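Local coordinates for prolyl-tRNA synthetase (Giardia lamblia ATCC 50803, PDB 3IAL), which charges tRNA(Pro) with proline in an ATP-dependent reaction that passes through a prolyl-adenylate intermediate, at the interface of chains A and B. Coordinates in Å, arbitrary orientation; residue numbers count along the deposited sequence, not the author numbering. Chains: chain A/B, Prolyl-tRNA synthetase.

Contact 1: the interface of chains A and B. Residues chain A 50, 55, 150, 169; chain B 76-78.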
# COMPACT_ATOMS: atom_id res chain seq x y z
N PHE A 50 0.89 -14.00 -0.48
CA PHE A 50 0.09 -13.46 -1.57
C PHE A 50 0.97 -13.44 -2.81
O PHE A 50 1.91 -12.66 -2.87
CB PHE A 50 -0.34 -12.02 -1.28
CG PHE A 50 -1.69 -11.88 -0.68
CD1 PHE A 50 -2.82 -12.14 -1.44
CD2 PHE A 50 -1.84 -11.44 0.62
CE1 PHE A 50 -4.09 -12.00 -0.90
CE2 PHE A 50 -3.11 -11.29 1.17
CZ PHE A 50 -4.24 -11.58 0.41
N PHE A 55 -2.26 -10.92 -5.20
CA PHE A 55 -1.98 -9.64 -4.54
C PHE A 55 -2.49 -8.46 -5.33
O PHE A 55 -2.88 -7.45 -4.73
CB PHE A 55 -0.49 -9.43 -4.27
CG PHE A 55 -0.23 -8.19 -3.46
CD1 PHE A 55 -0.49 -8.18 -2.10
CD2 PHE A 55 0.20 -7.03 -4.06
CE1 PHE A 55 -0.27 -7.04 -1.35
CE2 PHE A 55 0.41 -5.88 -3.30
CZ PHE A 55 0.18 -5.89 -1.95
N THR A 150 -1.24 -5.42 8.21
CA THR A 150 -1.64 -6.73 8.67
C THR A 150 -1.76 -6.78 10.19
O THR A 150 -1.01 -6.11 10.93
CB THR A 150 -0.70 -7.87 8.20
OG1 THR A 150 0.59 -7.74 8.83
CG2 THR A 150 -0.55 -7.88 6.70
N HIS A 169 -4.37 -9.51 6.19
CA HIS A 169 -4.23 -8.22 5.52
C HIS A 169 -5.58 -7.49 5.62
O HIS A 169 -6.63 -8.05 5.26
CB HIS A 169 -3.81 -8.42 4.08
CG HIS A 169 -3.38 -7.17 3.39
ND1 HIS A 169 -4.14 -6.54 2.43
CD2 HIS A 169 -2.25 -6.43 3.52
CE1 HIS A 169 -3.51 -5.46 2.00
NE2 HIS A 169 -2.36 -5.37 2.64
N GLN B 76 4.30 -7.06 -7.86
CA GLN B 76 4.14 -6.83 -6.45
C GLN B 76 3.53 -8.06 -5.79
O GLN B 76 2.65 -8.70 -6.37
CB GLN B 76 3.28 -5.60 -6.16
CG GLN B 76 3.46 -5.13 -4.70
CD GLN B 76 2.89 -3.75 -4.43
OE1 GLN B 76 2.41 -3.08 -5.33
NE2 GLN B 76 2.93 -3.33 -3.17
N ILE B 77 4.03 -8.39 -4.61
CA ILE B 77 3.52 -9.48 -3.82
C ILE B 77 3.53 -9.07 -2.35
O ILE B 77 3.94 -7.95 -2.02
CB ILE B 77 4.41 -10.74 -3.99
CG1 ILE B 77 5.82 -10.51 -3.44
CG2 ILE B 77 4.47 -11.16 -5.45
CD1 ILE B 77 6.67 -11.76 -3.46
N LEU B 78 3.08 -9.97 -1.48
CA LEU B 78 3.26 -9.77 -0.04
C LEU B 78 3.49 -11.10 0.69
O LEU B 78 2.69 -12.04 0.57
CB LEU B 78 2.07 -9.04 0.59
CG LEU B 78 2.21 -8.68 2.08
CD1 LEU B 78 3.41 -7.76 2.30
CD2 LEU B 78 0.95 -8.03 2.62

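Contact 2: the interface of chains A and B. Residues chain A 79-80, 82-84, 126, 130; chain B 42, 44, 49.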
# COMPACT_ATOMS: atom_id res chain seq x y z
N PHE A 79 0.60 3.08 11.93
CA PHE A 79 1.07 2.83 13.28
C PHE A 79 2.05 1.66 13.28
O PHE A 79 2.07 0.88 12.35
CB PHE A 79 -0.10 2.46 14.19
CG PHE A 79 -0.69 3.62 14.92
CD1 PHE A 79 -1.39 4.59 14.26
CD2 PHE A 79 -0.54 3.71 16.30
CE1 PHE A 79 -1.93 5.67 14.95
CE2 PHE A 79 -1.08 4.77 16.98
CZ PHE A 79 -1.77 5.76 16.31
N PRO A 80 2.85 1.54 14.35
CA PRO A 80 3.71 0.37 14.55
C PRO A 80 2.92 -0.93 14.70
O PRO A 80 1.79 -0.91 15.19
CB PRO A 80 4.43 0.70 15.86
CG PRO A 80 4.40 2.17 15.93
CD PRO A 80 3.07 2.55 15.40
N VAL A 82 3.95 -3.49 16.63
CA VAL A 82 4.10 -3.95 18.01
C VAL A 82 3.36 -3.04 19.01
O VAL A 82 3.44 -1.81 18.93
CB VAL A 82 5.60 -4.09 18.39
CG1 VAL A 82 6.22 -5.31 17.68
CG2 VAL A 82 6.38 -2.80 18.08
N ILE A 83 2.62 -3.67 19.93
CA ILE A 83 1.89 -2.96 20.97
C ILE A 83 2.37 -3.48 22.33
O ILE A 83 2.27 -4.68 22.60
CB ILE A 83 0.36 -3.21 20.88
CG1 ILE A 83 -0.18 -2.88 19.49
CG2 ILE A 83 -0.40 -2.40 21.95
CD1 ILE A 83 -1.66 -3.21 19.35
N PRO A 84 2.87 -2.58 23.19
CA PRO A 84 3.33 -3.05 24.50
C PRO A 84 2.20 -3.69 25.30
O PRO A 84 1.05 -3.25 25.22
CB PRO A 84 3.84 -1.77 25.19
CG PRO A 84 3.19 -0.65 24.50
CD PRO A 84 2.80 -1.11 23.12
N ALA A 126 -3.53 0.81 20.71
CA ALA A 126 -2.40 1.61 20.23
C ALA A 126 -2.88 2.99 19.79
O ALA A 126 -2.33 4.02 20.18
CB ALA A 126 -1.71 0.91 19.07
N MET A 130 -2.73 7.23 21.41
CA MET A 130 -2.23 8.38 20.66
C MET A 130 -3.29 9.47 20.47
O MET A 130 -2.97 10.66 20.52
CB MET A 130 -1.66 7.93 19.32
CG MET A 130 -0.47 6.98 19.43
SD MET A 130 0.91 7.58 20.45
CE MET A 130 1.42 9.03 19.52
N TYR B 42 5.20 7.24 20.85
CA TYR B 42 4.77 5.86 20.98
C TYR B 42 5.77 5.14 21.88
O TYR B 42 6.97 5.19 21.61
CB TYR B 42 4.72 5.21 19.60
CG TYR B 42 3.96 3.91 19.56
CD1 TYR B 42 2.57 3.90 19.54
CD2 TYR B 42 4.63 2.69 19.53
CE1 TYR B 42 1.86 2.71 19.50
CE2 TYR B 42 3.93 1.50 19.49
CZ TYR B 42 2.55 1.52 19.47
OH TYR B 42 1.85 0.34 19.43
N VAL B 44 7.33 2.48 22.33
CA VAL B 44 8.27 1.44 21.95
C VAL B 44 9.41 2.14 21.22
O VAL B 44 9.19 2.73 20.17
CB VAL B 44 7.60 0.35 21.08
CG1 VAL B 44 8.63 -0.70 20.64
CG2 VAL B 44 6.47 -0.31 21.85
N VAL B 49 4.99 6.58 15.10
CA VAL B 49 3.75 6.71 14.37
C VAL B 49 3.98 7.61 13.16
O VAL B 49 4.55 8.68 13.28
CB VAL B 49 2.63 7.33 15.26
CG1 VAL B 49 1.33 7.53 14.45
CG2 VAL B 49 2.38 6.46 16.49
O HOH W 1 0.20 0.11 16.89

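Contact 3: the interface of chains A and B. Residues chain A 104, 106, 116; chain B 106-107, 109.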
# COMPACT_ATOMS: atom_id res chain seq x y z
N TRP A 104 3.31 -13.10 21.08
CA TRP A 104 4.11 -12.31 22.01
C TRP A 104 5.58 -12.29 21.60
O TRP A 104 6.25 -13.31 21.60
CB TRP A 104 3.97 -12.86 23.43
CG TRP A 104 2.62 -12.60 24.02
CD1 TRP A 104 1.62 -13.51 24.21
CD2 TRP A 104 2.11 -11.34 24.48
NE1 TRP A 104 0.52 -12.89 24.76
CE2 TRP A 104 0.80 -11.57 24.94
CE3 TRP A 104 2.65 -10.05 24.55
CZ2 TRP A 104 0.01 -10.54 25.46
CZ3 TRP A 104 1.86 -9.03 25.08
CH2 TRP A 104 0.56 -9.29 25.53
N GLU A 106 9.11 -11.66 22.65
CA GLU A 106 9.73 -11.73 23.98
C GLU A 106 11.23 -11.49 24.00
O GLU A 106 11.79 -11.24 25.06
CB GLU A 106 9.42 -13.08 24.62
CG GLU A 106 7.93 -13.34 24.75
CD GLU A 106 7.59 -14.32 25.84
OE1 GLU A 106 8.35 -15.30 26.03
OE2 GLU A 106 6.55 -14.12 26.51
N ARG A 116 7.18 -7.26 27.30
CA ARG A 116 6.67 -8.02 26.15
C ARG A 116 5.98 -7.09 25.17
O ARG A 116 5.35 -6.11 25.56
CB ARG A 116 5.65 -9.08 26.59
CG ARG A 116 6.20 -10.21 27.44
CD ARG A 116 5.07 -10.92 28.17
NE ARG A 116 4.67 -12.18 27.55
CZ ARG A 116 3.47 -12.74 27.67
NH1 ARG A 116 2.49 -12.16 28.36
NH2 ARG A 116 3.23 -13.90 27.06
N GLU B 106 7.85 -15.94 20.58
CA GLU B 106 8.06 -17.23 21.24
C GLU B 106 6.79 -17.85 21.82
O GLU B 106 6.77 -19.04 22.09
CB GLU B 106 9.12 -17.10 22.33
CG GLU B 106 10.42 -16.48 21.81
CD GLU B 106 11.62 -16.76 22.70
OE1 GLU B 106 11.43 -16.99 23.91
OE2 GLU B 106 12.75 -16.75 22.19
N LYS B 107 5.75 -17.05 22.01
CA LYS B 107 4.47 -17.56 22.49
C LYS B 107 3.32 -17.10 21.62
O LYS B 107 3.40 -16.04 20.98
CB LYS B 107 4.22 -17.11 23.93
CG LYS B 107 5.18 -17.72 24.95
CD LYS B 107 4.66 -17.57 26.37
CE LYS B 107 5.70 -18.02 27.39
NZ LYS B 107 6.85 -17.05 27.47
N GLY B 109 -0.58 -16.68 22.61
CA GLY B 109 -1.44 -16.76 23.78
C GLY B 109 -0.59 -17.06 25.00
O GLY B 109 0.46 -16.44 25.19

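Contact 4: the interface of chains A and B. Residues chain A 42, 47-50; chain B 78-80, 130, 134.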
# COMPACT_ATOMS: atom_id res chain seq x y z
N TYR A 42 4.08 -21.89 2.67
CA TYR A 42 4.87 -21.14 3.64
C TYR A 42 4.62 -21.83 4.98
O TYR A 42 3.47 -21.91 5.41
CB TYR A 42 4.43 -19.68 3.68
CG TYR A 42 5.39 -18.78 4.41
CD1 TYR A 42 6.55 -18.32 3.79
CD2 TYR A 42 5.15 -18.38 5.72
CE1 TYR A 42 7.45 -17.49 4.46
CE2 TYR A 42 6.04 -17.55 6.40
CZ TYR A 42 7.19 -17.11 5.76
OH TYR A 42 8.07 -16.30 6.42
N CYS A 47 -0.38 -18.39 7.82
CA CYS A 47 0.39 -17.26 7.29
C CYS A 47 0.77 -17.60 5.87
O CYS A 47 1.71 -18.35 5.63
CB CYS A 47 1.64 -17.02 8.14
SG CYS A 47 1.25 -16.46 9.81
N VAL A 48 -0.00 -17.08 4.91
CA VAL A 48 0.14 -17.48 3.52
C VAL A 48 0.78 -16.35 2.71
O VAL A 48 0.66 -15.18 3.05
CB VAL A 48 -1.22 -17.88 2.89
CG1 VAL A 48 -2.02 -18.73 3.88
CG2 VAL A 48 -2.02 -16.65 2.49
N VAL A 49 1.48 -16.73 1.64
CA VAL A 49 2.06 -15.75 0.73
C VAL A 49 0.98 -15.31 -0.24
O VAL A 49 0.22 -16.13 -0.75
CB VAL A 49 3.23 -16.36 -0.04
CG1 VAL A 49 3.73 -15.41 -1.14
CG2 VAL A 49 4.35 -16.75 0.93
N PHE A 50 0.89 -14.00 -0.48
CA PHE A 50 0.09 -13.46 -1.57
C PHE A 50 0.97 -13.44 -2.81
O PHE A 50 1.91 -12.66 -2.87
CB PHE A 50 -0.34 -12.02 -1.28
CG PHE A 50 -1.69 -11.88 -0.68
CD1 PHE A 50 -2.82 -12.14 -1.44
CD2 PHE A 50 -1.84 -11.44 0.62
CE1 PHE A 50 -4.09 -12.00 -0.90
CE2 PHE A 50 -3.11 -11.29 1.17
CZ PHE A 50 -4.24 -11.58 0.41
N LEU B 78 3.08 -9.97 -1.48
CA LEU B 78 3.26 -9.77 -0.04
C LEU B 78 3.49 -11.10 0.69
O LEU B 78 2.69 -12.04 0.57
CB LEU B 78 2.07 -9.04 0.59
CG LEU B 78 2.21 -8.68 2.08
CD1 LEU B 78 3.41 -7.76 2.30
CD2 LEU B 78 0.95 -8.03 2.62
N PHE B 79 4.59 -11.13 1.44
CA PHE B 79 4.95 -12.24 2.30
C PHE B 79 4.49 -11.94 3.72
O PHE B 79 4.29 -10.78 4.06
CB PHE B 79 6.48 -12.46 2.30
CG PHE B 79 6.95 -13.47 1.30
CD1 PHE B 79 6.87 -13.22 -0.06
CD2 PHE B 79 7.46 -14.69 1.72
CE1 PHE B 79 7.30 -14.16 -0.99
CE2 PHE B 79 7.89 -15.63 0.81
CZ PHE B 79 7.81 -15.36 -0.55
N PRO B 80 4.32 -13.00 4.55
CA PRO B 80 4.10 -12.85 5.99
C PRO B 80 5.25 -12.13 6.69
O PRO B 80 6.38 -12.14 6.20
CB PRO B 80 4.03 -14.29 6.49
CG PRO B 80 3.61 -15.08 5.32
CD PRO B 80 4.26 -14.41 4.15
N MET B 130 10.80 -19.85 -0.74
CA MET B 130 9.69 -19.99 -1.69
C MET B 130 10.15 -20.05 -3.15
O MET B 130 9.57 -20.78 -3.94
CB MET B 130 8.63 -18.90 -1.49
CG MET B 130 7.99 -18.94 -0.09
SD MET B 130 7.21 -20.51 0.38
CE MET B 130 5.94 -20.61 -0.90
N TRP B 134 8.99 -22.31 -6.45
CA TRP B 134 8.47 -21.68 -7.68
C TRP B 134 9.38 -21.86 -8.91
O TRP B 134 8.91 -21.76 -10.04
CB TRP B 134 8.23 -20.19 -7.45
CG TRP B 134 7.27 -19.87 -6.34
CD1 TRP B 134 6.31 -20.70 -5.81
CD2 TRP B 134 7.15 -18.63 -5.64
NE1 TRP B 134 5.62 -20.05 -4.82
CE2 TRP B 134 6.11 -18.77 -4.70
CE3 TRP B 134 7.82 -17.40 -5.72
CZ2 TRP B 134 5.72 -17.74 -3.85
CZ3 TRP B 134 7.44 -16.37 -4.87
CH2 TRP B 134 6.40 -16.55 -3.95
O HOH W 2 8.25 -13.56 5.19

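Contact 1: the interface of chains A and B
A:Phe55 lies against the B:Gln76–B:Leu78 stretch of the partner, in the motif 1 region of a class II aminoacyl-tRNA synthetase, where a long helix (52-71 in chain A) and the strand segment that follows it build the dimer interface. With CG anti to the backbone N (chi1 -174°), the phenyl ring is carried off the helix toward chain B. Its CB starts near the carbonyl oxygen of B:Gln76, at 3.8 Å from O. CG comes next, against the backbone of B:Ile77, whose CA is 4.0 Å away; the carbonyl carbon of the same residue covers one ring face near the rim. The ring then divides its contacts. On one side CD1 and CE1 face B:Leu78, with CE1 3.6 Å from CB of B:Leu78. On the other, CD2 and CE2 cross B:Gln76 obliquely, where CE2 is 3.4 Å from CG of the glutamine. At the tip, CZ is 4.0 Å from the amide NE2 of B:Gln76, and the carboxamide plane is turned 45° from the ring, so it neither stacks flat nor stands upright on it. Beyond the ring, B:Leu78 reaches on toward A:His169, its CD2 methyl 3.7 Å from the imidazole CD2. An antiparallel bridge fixes the backbone of that leucine: A:Phe50 N donates to B:Leu78 O at 2.9 Å, and B:Leu78 N donates back to A:Phe50 O at 3.2 Å.

Contact 2: the interface of chains A and B
B:Tyr42 inserts its phenol ring between A:Pro80, A:Val82 and helix 124-134 of chain A, and hides more surface than any other residue in this patch. A:Pro80 covers one face of the ring: its CG sits off-centre, 3.6 Å from CD2 of B:Tyr42, as a CH-pi contact, with the two side chains running past each other in opposite directions. Alongside, B:Val49 lies side by side with A:Phe79, pointing the same way. Both valine methyls lie over the same face of the phenyl, CG1 toward the CD1/CE1 side at 3.8 Å from CE1 and CG2 toward the CD2/CE2 side at 3.9 Å from CE2. A:Met130, its chain bent at chi2 and chi3, brings SD to 4.1 Å from CD1 of the tyrosine. Further out, A:Ala126 CB approaches the CE1 and hydroxyl end, while B:Val44 meets A:Val82 and A:Pro84 with its separate methyls. The polar rim begins at the phenol oxygen, which the anti position of CG relative to the backbone N (chi1 -165°) directs toward the carbonyl of A:Val82. B:Tyr42 OH donates to A:Val82 O at 2.7 Å, tilted 21° from the carbonyl plane. Water 1 lies 3.0 Å from B:Tyr42 OH and joins it to the carbonyl oxygen of A:Pro80. In the fold, the loop bearing B:Tyr42 and strand 49-50 of chain B dock where the segment leading into strand 82-84 passes helix 124-134 of chain A.

Contact 3: the interface of chains A and B
A:Glu106 and B:Lys107 meet in a salt bridge where strands 103-108 of the two subunits pair antiparallel across the two-fold axis, within the class II synthetase catalytic domain. Each of the two residues buries 55 Å², the most in the patch. Their chains cross at about a right angle. The lysine runs extended until its last torsion, where a bend (chi4 71°) turns the ammonium toward the carboxylate: NZ lies 2.7 Å from OE1, on that oxygen's syn side and 17° out of the carboxylate plane. A second, weak approach reaches OE2. This oxygen is held chiefly from its own subunit, since A:Arg116 NE donates to OE2 at 2.9 Å; the oxygen accepts on its anti lone pair and lies near the guanidinium plane, at its edge. The carboxylate is thus gripped from both subunits, chiefly through OE1 by the lysine and OE2 by the arginine, which should limit its rotation. A:Arg116 is probably steadied by A:Trp104, whose CD2 lies 3.7 Å above the centre of the guanidinium face. The tryptophan also belongs to the strand pairing: A:Trp104 N donates to B:Lys107 O at 2.9 Å, and its carbonyl O accepts from B:Glu106 N at 3.2 Å. At the indole margin, CD1 is 3.3 Å from the carbonyl oxygen of B:Gly109. B:Glu106 OE1 is 4.1 Å from A:Glu106 OE1, a like-charge approach that the lysine and arginine would plausibly offset.

Contact 4: the interface of chains A and B
The antiparallel bridge of A:Phe50 with B:Leu78 runs the backbones in opposite directions and sets the preceding A:Val49 against B:Phe79. The two side chains lie side by side and point the same way. With CG1 anti to the backbone N (chi1 172°), both methyls are presented to one phenyl face: CG2 is 3.7 Å from CE2, a CH-pi contact, and CG1 is 3.8 Å from CE1. CG1 also touches the indole of B:Trp134, 4.0 Å from CH2. Within chain B, CB of B:Met130 sits in plane at the edge of the same phenyl ring and borders it. A:Tyr42 closes the next stretch. The side chains of A:Tyr42 and B:Phe79 cross at a slant, with tyrosine CE1 3.9 Å from phenylalanine CD2, and one tyrosine face receives B:Pro80 CG. B:Met130 meets it at about a right angle, with SD 4.1 Å from CD1. The pyrrolidine ring of B:Pro80 is flanked again by A:Cys47, 4.0 Å from CB to the proline CG. A water links A:Tyr42 OH, at 3.0 Å, to the carbonyl oxygen of B:Pro80. Together these groups tie the segment after the motif 1 helix, and helix 124-134, of one subunit to the stretch preceding the motif 1 helix in the other, supporting the dimer typical of class II synthetases.

Contacts 1 and 4 are neighbours, their C-alpha centres about 8 Å apart, and share A:Phe50 and B:Leu78, so one antiparallel bridge separates two packing areas. Contact 2 lies about 25 Å from contact 4 yet is largely its symmetry counterpart: residues 42, 49, 79, 80 and 130 recur with the chains exchanged. Contact 3 stands about 16 Å from contact 2 and 22 Å from contact 4, and joins equivalent strands 103-108 of both subunits. The interface thus combines reciprocal contacts of the 42-50 and 76-84 segments with self-pairing of strand 103-108 across the two subunits, consistent with a class II synthetase dimer.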